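Local coordinates for single-strand binding protein (Thermus aquaticus, PDB 2FXQ), which binds single-stranded DNA and serves DNA replication, recombination and repair as a homodimer, at the interface of chains A and B. Sequence-based numbering; all coordinates share one arbitrary frame. Chains: chain A/B, Single-strand binding protein.

Contact 1: the interface of chains A and B. Residues chain A 9, 128, 130, 132; chain B 9, 128, 130, 132.
The side-chain amide nitrogens of A:Gln130 and B:Gln130 meet tip to tip across the dimer axis, NE2 to NE2 at 3.2 Å. No hydrogen bond forms, since neither N-H is aimed at the other nitrogen. The two amide planes lie 29° apart. Each glutamine side chain runs out to this point with CG anti to the backbone N (chi1 177°) and stays extended beyond CG. The carbonyl oxygen of each amide turns to a leucine of the other subunit: A:Gln130 OE1 lies 4.0 Å from methyl CD1 of B:Leu128. A:Leu128 CD1 meets B:Gln130 in the same way.

Next to the amides, the rings of A:Phe9 and B:Phe9 meet at their tips, where CZ of A:Phe9 touches CZ of B:Phe9 at 3.4 Å. The ring planes are steeply turned, 76° apart, in an edge-to-face pair with centroids 5.0 Å apart. Isoleucines close the flanks. A:Phe9 CD1 meets the terminal methyl CD1 of B:Ile132 at 3.7 Å, and A:Ile132 does the same for B:Phe9. An alanine in place of A:Phe9 would probably open a gap beside the axis, leaving the B:Phe9 ring without its aromatic mate and B:Ile132 CD1 without its ring contact.

The patch is part of the homodimer interface. It joins strand 5-14 and strand 129-137 of both subunits, the first strands of the two OB folds in each chain, with A:Leu128 and B:Leu128 in the loop just before the second of them. Within a subunit the two strands also support each other: A:Ile132 CD1 sits 4.1 Å from CE2 of A:Phe9.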
ATOM      1  N   PHE A   9       1.109   0.477   6.505  1.00 19.47           N
ATOM      2  CA  PHE A   9       0.205   1.599   6.170  1.00 21.85           C
ATOM      3  C   PHE A   9      -1.086   1.257   6.818  1.00 21.64           C
ATOM      4  O   PHE A   9      -1.580   0.119   6.654  1.00 23.38           O
ATOM      5  CB  PHE A   9      -0.012   1.671   4.620  1.00 22.10           C
ATOM      6  CG  PHE A   9       1.273   1.636   3.834  1.00 23.60           C
ATOM      7  CD1 PHE A   9       1.854   2.810   3.378  1.00 20.45           C
ATOM      8  CD2 PHE A   9       1.945   0.409   3.578  1.00 22.67           C
ATOM      9  CE1 PHE A   9       3.119   2.793   2.712  1.00 26.03           C
ATOM     10  CE2 PHE A   9       3.192   0.405   2.872  1.00 25.02           C
ATOM     11  CZ  PHE A   9       3.761   1.576   2.465  1.00 26.09           C
ATOM     12  N   LEU A 128      -7.657   0.372   5.062  1.00 40.46           N
ATOM     13  CA  LEU A 128      -6.204   0.448   4.951  1.00 33.86           C
ATOM     14  C   LEU A 128      -5.530  -0.272   6.181  1.00 29.08           C
ATOM     15  O   LEU A 128      -5.481   0.185   7.330  1.00 21.84           O
ATOM     16  CB  LEU A 128      -5.693   1.876   4.642  1.00 32.01           C
ATOM     17  CG  LEU A 128      -4.244   2.000   4.134  1.00 35.44           C
ATOM     18  CD1 LEU A 128      -4.089   1.641   2.650  1.00 42.11           C
ATOM     19  CD2 LEU A 128      -3.592   3.342   4.388  1.00 40.52           C
ATOM     20  N   GLN A 130      -2.152  -2.456   5.577  1.00 16.57           N
ATOM     21  CA  GLN A 130      -1.260  -3.101   4.618  1.00 17.97           C
ATOM     22  C   GLN A 130       0.142  -3.205   5.175  1.00 21.38           C
ATOM     23  O   GLN A 130       0.658  -2.247   5.789  1.00 21.96           O
ATOM     24  CB  GLN A 130      -1.176  -2.295   3.292  1.00 22.26           C
ATOM     25  CG  GLN A 130      -0.138  -2.948   2.222  1.00 31.40           C
ATOM     26  CD  GLN A 130      -0.459  -2.691   0.726  1.00 37.80           C
ATOM     27  OE1 GLN A 130      -1.286  -3.399   0.106  1.00 37.27           O
ATOM     28  NE2 GLN A 130       0.207  -1.686   0.154  1.00 33.85           N
ATOM     29  N   ILE A 132       4.159  -4.426   3.898  1.00 15.98           N
ATOM     30  CA  ILE A 132       5.041  -4.930   2.837  1.00 16.34           C
ATOM     31  C   ILE A 132       6.327  -5.355   3.557  1.00 18.69           C
ATOM     32  O   ILE A 132       6.961  -4.534   4.257  1.00 19.50           O
ATOM     33  CB  ILE A 132       5.320  -3.878   1.793  1.00 17.38           C
ATOM     34  CG1 ILE A 132       3.993  -3.469   1.114  1.00 17.53           C
ATOM     35  CG2 ILE A 132       6.313  -4.478   0.705  1.00 17.78           C
ATOM     36  CD1 ILE A 132       4.189  -2.299   0.002  1.00 21.02           C
TER
ATOM     37  N   PHE B   9       3.013   1.947  -5.559  1.00 19.47           N
ATOM     38  CA  PHE B   9       3.459   0.555  -5.329  1.00 21.85           C
ATOM     39  C   PHE B   9       2.828  -0.233  -6.418  1.00 21.64           C
ATOM     40  O   PHE B   9       1.604  -0.105  -6.649  1.00 23.38           O
ATOM     41  CB  PHE B   9       2.916   0.037  -3.953  1.00 22.10           C
ATOM     42  CG  PHE B   9       3.182   0.983  -2.811  1.00 23.60           C
ATOM     43  CD1 PHE B   9       4.269   0.790  -1.973  1.00 20.45           C
ATOM     44  CD2 PHE B   9       2.355   2.119  -2.592  1.00 22.67           C
ATOM     45  CE1 PHE B   9       4.581   1.734  -0.945  1.00 26.03           C
ATOM     46  CE2 PHE B   9       2.657   3.034  -1.530  1.00 25.02           C
ATOM     47  CZ  PHE B   9       3.752   2.841  -0.740  1.00 26.09           C
ATOM     48  N   LEU B 128      -1.320  -5.650  -7.123  1.00 40.46           N
ATOM     49  CA  LEU B 128      -0.668  -4.488  -6.528  1.00 33.86           C
ATOM     50  C   LEU B 128      -0.579  -3.319  -7.583  1.00 29.08           C
ATOM     51  O   LEU B 128       0.203  -3.288  -8.541  1.00 21.84           O
ATOM     52  CB  LEU B 128       0.651  -4.840  -5.799  1.00 32.01           C
ATOM     53  CG  LEU B 128       1.213  -3.782  -4.830  1.00 35.44           C
ATOM     54  CD1 LEU B 128       0.490  -3.756  -3.476  1.00 42.11           C
ATOM     55  CD2 LEU B 128       2.704  -3.863  -4.592  1.00 40.52           C
ATOM     56  N   GLN B 130      -1.161   0.509  -6.337  1.00 16.57           N
ATOM     57  CA  GLN B 130      -1.634   1.400  -5.282  1.00 17.97           C
ATOM     58  C   GLN B 130      -0.935   2.739  -5.357  1.00 21.38           C
ATOM     59  O   GLN B 130       0.294   2.807  -5.570  1.00 21.96           O
ATOM     60  CB  GLN B 130      -1.356   0.807  -3.873  1.00 22.26           C
ATOM     61  CG  GLN B 130      -1.809   1.804  -2.669  1.00 31.40           C
ATOM     62  CD  GLN B 130      -2.222   1.115  -1.341  1.00 37.80           C
ATOM     63  OE1 GLN B 130      -3.377   0.658  -1.177  1.00 37.27           O
ATOM     64  NE2 GLN B 130      -1.279   1.056  -0.400  1.00 33.85           N
ATOM     65  N   ILE B 132      -0.653   6.488  -3.093  1.00 15.98           N
ATOM     66  CA  ILE B 132      -1.044   7.279  -1.920  1.00 16.34           C
ATOM     67  C   ILE B 132      -0.613   8.714  -2.246  1.00 18.69           C
ATOM     68  O   ILE B 132       0.581   8.968  -2.526  1.00 19.50           O
ATOM     69  CB  ILE B 132      -0.383   6.781  -0.660  1.00 17.38           C
ATOM     70  CG1 ILE B 132      -0.833   5.326  -0.389  1.00 17.53           C
ATOM     71  CG2 ILE B 132      -0.818   7.709   0.557  1.00 17.78           C
ATOM     72  CD1 ILE B 132      -0.130   4.685   0.930  1.00 21.02           C
TER

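Contact 2: the interface of chains A and B. Residues chain A 11, 75, 77, 107-109; chain B 196, 223, 225-227.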
ATOM      1  N   ILE A  11      -4.955   2.903   8.330  1.00 15.76           N
ATOM      2  CA  ILE A  11      -5.831   3.948   8.859  1.00 17.55           C
ATOM      3  C   ILE A  11      -6.688   3.240   9.895  1.00 18.36           C
ATOM      4  O   ILE A  11      -7.294   2.205   9.593  1.00 19.96           O
ATOM      5  CB  ILE A  11      -6.768   4.513   7.733  1.00 16.33           C
ATOM      6  CG1 ILE A  11      -5.921   5.221   6.654  1.00 15.61           C
ATOM      7  CG2 ILE A  11      -7.901   5.436   8.363  1.00 18.20           C
ATOM      8  CD1 ILE A  11      -6.765   5.622   5.358  1.00 21.72           C
ATOM      9  N   LEU A  75      -9.943   9.276  13.478  1.00 18.45           N
ATOM     10  CA  LEU A  75      -9.258   8.484  12.440  1.00 19.12           C
ATOM     11  C   LEU A  75      -7.847   9.028  12.231  1.00 18.46           C
ATOM     12  O   LEU A  75      -7.640  10.261  12.148  1.00 17.94           O
ATOM     13  CB  LEU A  75     -10.037   8.646  11.133  1.00 20.54           C
ATOM     14  CG  LEU A  75     -10.274   7.544  10.137  1.00 29.61           C
ATOM     15  CD1 LEU A  75     -10.899   6.318  10.825  1.00 25.34           C
ATOM     16  CD2 LEU A  75     -11.215   8.116   9.005  1.00 25.43           C
ATOM     17  N   PHE A  77      -4.161   8.265   9.924  1.00 15.83           N
ATOM     18  CA  PHE A  77      -3.383   7.571   8.903  1.00 14.73           C
ATOM     19  C   PHE A  77      -1.940   7.452   9.405  1.00 15.19           C
ATOM     20  O   PHE A  77      -1.367   8.394   9.939  1.00 16.15           O
ATOM     21  CB  PHE A  77      -3.435   8.421   7.583  1.00 13.99           C
ATOM     22  CG  PHE A  77      -2.498   7.937   6.515  1.00 16.33           C
ATOM     23  CD1 PHE A  77      -2.708   6.734   5.950  1.00 18.96           C
ATOM     24  CD2 PHE A  77      -1.422   8.700   6.093  1.00 23.53           C
ATOM     25  CE1 PHE A  77      -1.844   6.237   4.914  1.00 20.62           C
ATOM     26  CE2 PHE A  77      -0.551   8.250   5.050  1.00 21.76           C
ATOM     27  CZ  PHE A  77      -0.786   7.026   4.458  1.00 17.55           C
ATOM     28  N   LEU A 107      -7.008  12.622  10.672  1.00 17.06           N
ATOM     29  CA  LEU A 107      -7.946  12.842   9.601  1.00 15.86           C
ATOM     30  C   LEU A 107      -9.206  13.386  10.238  1.00 24.25           C
ATOM     31  O   LEU A 107      -9.418  13.163  11.445  1.00 21.81           O
ATOM     32  CB  LEU A 107      -8.297  11.553   8.888  1.00 13.06           C
ATOM     33  CG  LEU A 107      -7.039  10.805   8.405  1.00 13.72           C
ATOM     34  CD1 LEU A 107      -7.430   9.412   7.782  1.00 18.77           C
ATOM     35  CD2 LEU A 107      -6.395  11.673   7.271  1.00 16.16           C
ATOM     36  N   GLU A 108     -10.019  14.101   9.443  1.00 19.45           N
ATOM     37  CA  GLU A 108     -11.291  14.624   9.925  1.00 27.81           C
ATOM     38  C   GLU A 108     -12.376  13.597  10.095  1.00 32.83           C
ATOM     39  O   GLU A 108     -13.195  13.708  11.010  1.00 33.22           O
ATOM     40  CB  GLU A 108     -11.741  15.772   9.046  1.00 25.81           C
ATOM     41  CG  GLU A 108     -10.755  16.900   9.264  1.00 31.78           C
ATOM     42  CD  GLU A 108     -11.032  18.120   8.405  1.00 40.39           C
ATOM     43  OE1 GLU A 108     -10.154  19.013   8.359  1.00 49.17           O
ATOM     44  OE2 GLU A 108     -12.121  18.194   7.797  1.00 45.69           O
ATOM     45  N   GLY A 109     -12.397  12.592   9.246  1.00 38.27           N
ATOM     46  CA  GLY A 109     -13.113  11.354   9.571  1.00 51.31           C
ATOM     47  C   GLY A 109     -14.581  11.556   9.965  1.00 61.73           C
ATOM     48  O   GLY A 109     -15.105  10.878  10.874  1.00 61.64           O
TER
ATOM     49  N   LEU B 196      -6.287  13.481   1.360  1.00 16.61           N
ATOM     50  CA  LEU B 196      -5.514  12.224   1.258  1.00 16.01           C
ATOM     51  C   LEU B 196      -6.214  11.281   0.272  1.00 15.76           C
ATOM     52  O   LEU B 196      -7.432  11.076   0.381  1.00 17.71           O
ATOM     53  CB  LEU B 196      -5.496  11.574   2.660  1.00 13.87           C
ATOM     54  CG  LEU B 196      -4.926  10.115   2.743  1.00 17.17           C
ATOM     55  CD1 LEU B 196      -3.424  10.127   2.366  1.00 19.09           C
ATOM     56  CD2 LEU B 196      -5.071   9.573   4.162  1.00 17.90           C
ATOM     57  N   ARG B 223     -10.226   5.575  -1.930  1.00 14.83           N
ATOM     58  CA  ARG B 223     -10.628   6.119  -0.633  1.00 17.78           C
ATOM     59  C   ARG B 223     -10.179   7.574  -0.650  1.00 17.95           C
ATOM     60  O   ARG B 223      -9.142   7.904  -1.230  1.00 18.97           O
ATOM     61  CB  ARG B 223      -9.853   5.426   0.490  1.00 22.59           C
ATOM     62  CG  ARG B 223     -10.332   5.890   1.868  1.00 30.95           C
ATOM     63  CD  ARG B 223     -10.073   4.877   2.996  1.00 37.71           C
ATOM     64  NE  ARG B 223     -10.444   5.441   4.294  1.00 21.72           N
ATOM     65  CZ  ARG B 223     -10.450   4.757   5.459  1.00 41.58           C
ATOM     66  NH1 ARG B 223     -10.152   3.479   5.531  1.00 33.19           N
ATOM     67  NH2 ARG B 223     -10.772   5.358   6.566  1.00 34.46           N
ATOM     68  N   GLU B 225      -9.905  10.969   2.196  1.00 25.93           N
ATOM     69  CA  GLU B 225     -10.052  11.423   3.557  1.00 25.75           C
ATOM     70  C   GLU B 225      -9.513  12.843   3.590  1.00 29.06           C
ATOM     71  O   GLU B 225      -8.737  13.228   2.742  1.00 24.21           O
ATOM     72  CB  GLU B 225      -9.259  10.557   4.563  1.00 27.41           C
ATOM     73  CG  GLU B 225      -9.646   9.070   4.611  1.00 22.14           C
ATOM     74  CD  GLU B 225     -11.067   8.830   5.139  1.00 37.31           C
ATOM     75  OE1 GLU B 225     -11.639   7.721   4.929  1.00 33.48           O
ATOM     76  OE2 GLU B 225     -11.652   9.760   5.743  1.00 31.11           O
ATOM     77  N   ARG B 226      -9.908  13.588   4.618  1.00 27.55           N
ATOM     78  CA  ARG B 226      -9.404  14.915   4.832  1.00 30.42           C
ATOM     79  C   ARG B 226      -8.416  15.004   6.007  1.00 26.20           C
ATOM     80  O   ARG B 226      -8.782  14.726   7.151  1.00 28.45           O
ATOM     81  CB  ARG B 226     -10.606  15.793   5.198  1.00 35.67           C
ATOM     82  CG  ARG B 226     -11.681  15.841   4.148  1.00 39.42           C
ATOM     83  CD  ARG B 226     -12.781  16.818   4.516  1.00 49.59           C
ATOM     84  NE  ARG B 226     -12.300  18.178   4.316  1.00 53.78           N
ATOM     85  CZ  ARG B 226     -13.106  19.197   4.077  1.00 60.70           C
ATOM     86  NH1 ARG B 226     -14.422  18.982   4.018  1.00 58.51           N
ATOM     87  NH2 ARG B 226     -12.606  20.408   3.883  1.00 50.24           N
ATOM     88  N   PRO B 227      -7.193  15.435   5.757  1.00 29.46           N
ATOM     89  CA  PRO B 227      -6.210  15.593   6.823  1.00 30.35           C
ATOM     90  C   PRO B 227      -6.659  16.768   7.700  1.00 36.64           C
ATOM     91  O   PRO B 227      -7.309  17.690   7.215  1.00 30.85           O
ATOM     92  CB  PRO B 227      -4.918  15.929   6.083  1.00 32.17           C
ATOM     93  CG  PRO B 227      -5.372  16.464   4.761  1.00 38.56           C
ATOM     94  CD  PRO B 227      -6.640  15.771   4.420  1.00 33.46           C
TER
HETATM   95  O   HOH W   1     -11.620  12.355   6.632  1.00 31.55           O
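The segments that follow strand 103-106 of A and strand 223-225 of B, each at the end of an OB-fold repeat, pair here in a short antiparallel bridge, A:Leu107 against B:Pro227. The backbone N of A:Glu108 donates to the carbonyl O of B:Arg226 at 2.7 Å. Beside this bond, a water links both subunits. Water 1 bonds to the backbone N of A:Gly109 at 2.7 Å, to the backbone N of B:Arg226 at 2.9 Å and to carboxylate oxygen OE2 of B:Glu225 at 2.7 Å.

The other oxygen of B:Glu225, OE1, forms a salt bridge with NE of B:Arg223 at 2.7 Å. OE1 uses its anti lone pair, and the bond lies near the guanidinium plane. A bend at chi2 (-66°) brings the carboxylate round to it. This bond would limit rotation of the guanidinium, whose one face lies against A:Ile11. Methyl CD1 of A:Ile11 sits over the centre of that face, 3.8 Å from CZ of B:Arg223, while A:Leu75 CD2 lies at the edge.

A:Leu107 CD1 packs across the CB-CG stem of B:Glu225. B:Leu196 CD2 sits over the rim of the A:Phe77 ring, 3.9 Å from CG. A longer salt bridge joins A:Glu108 OE2 to NE of the poorly ordered B:Arg226 at 3.5 Å.

The site joins strands 5-14 and 75-84 of A, and the loop after its strand 103-106, to strands 194-207 and 223-225 of B and the loop that follows the latter.

The C-alpha centres of contact 1 and contact 2 are about 15 Å apart. Strand 5-14 of chain A runs through both, giving A:Phe9 to contact 1 and A:Ile11 to contact 2. Contact 1 lies on the two-fold axis. Contact 2 lies to one side and recurs with the chains exchanged, so two copies flank contact 1. Contact 1 shows no hydrogen bond across the interface, whereas contact 2 adds backbone, charged and water-mediated links. Contact 1 pairs like repeats and also crosses them; contact 2 sets the first repeat of A against the second of B. Together they would probably fix how the four OB folds are set.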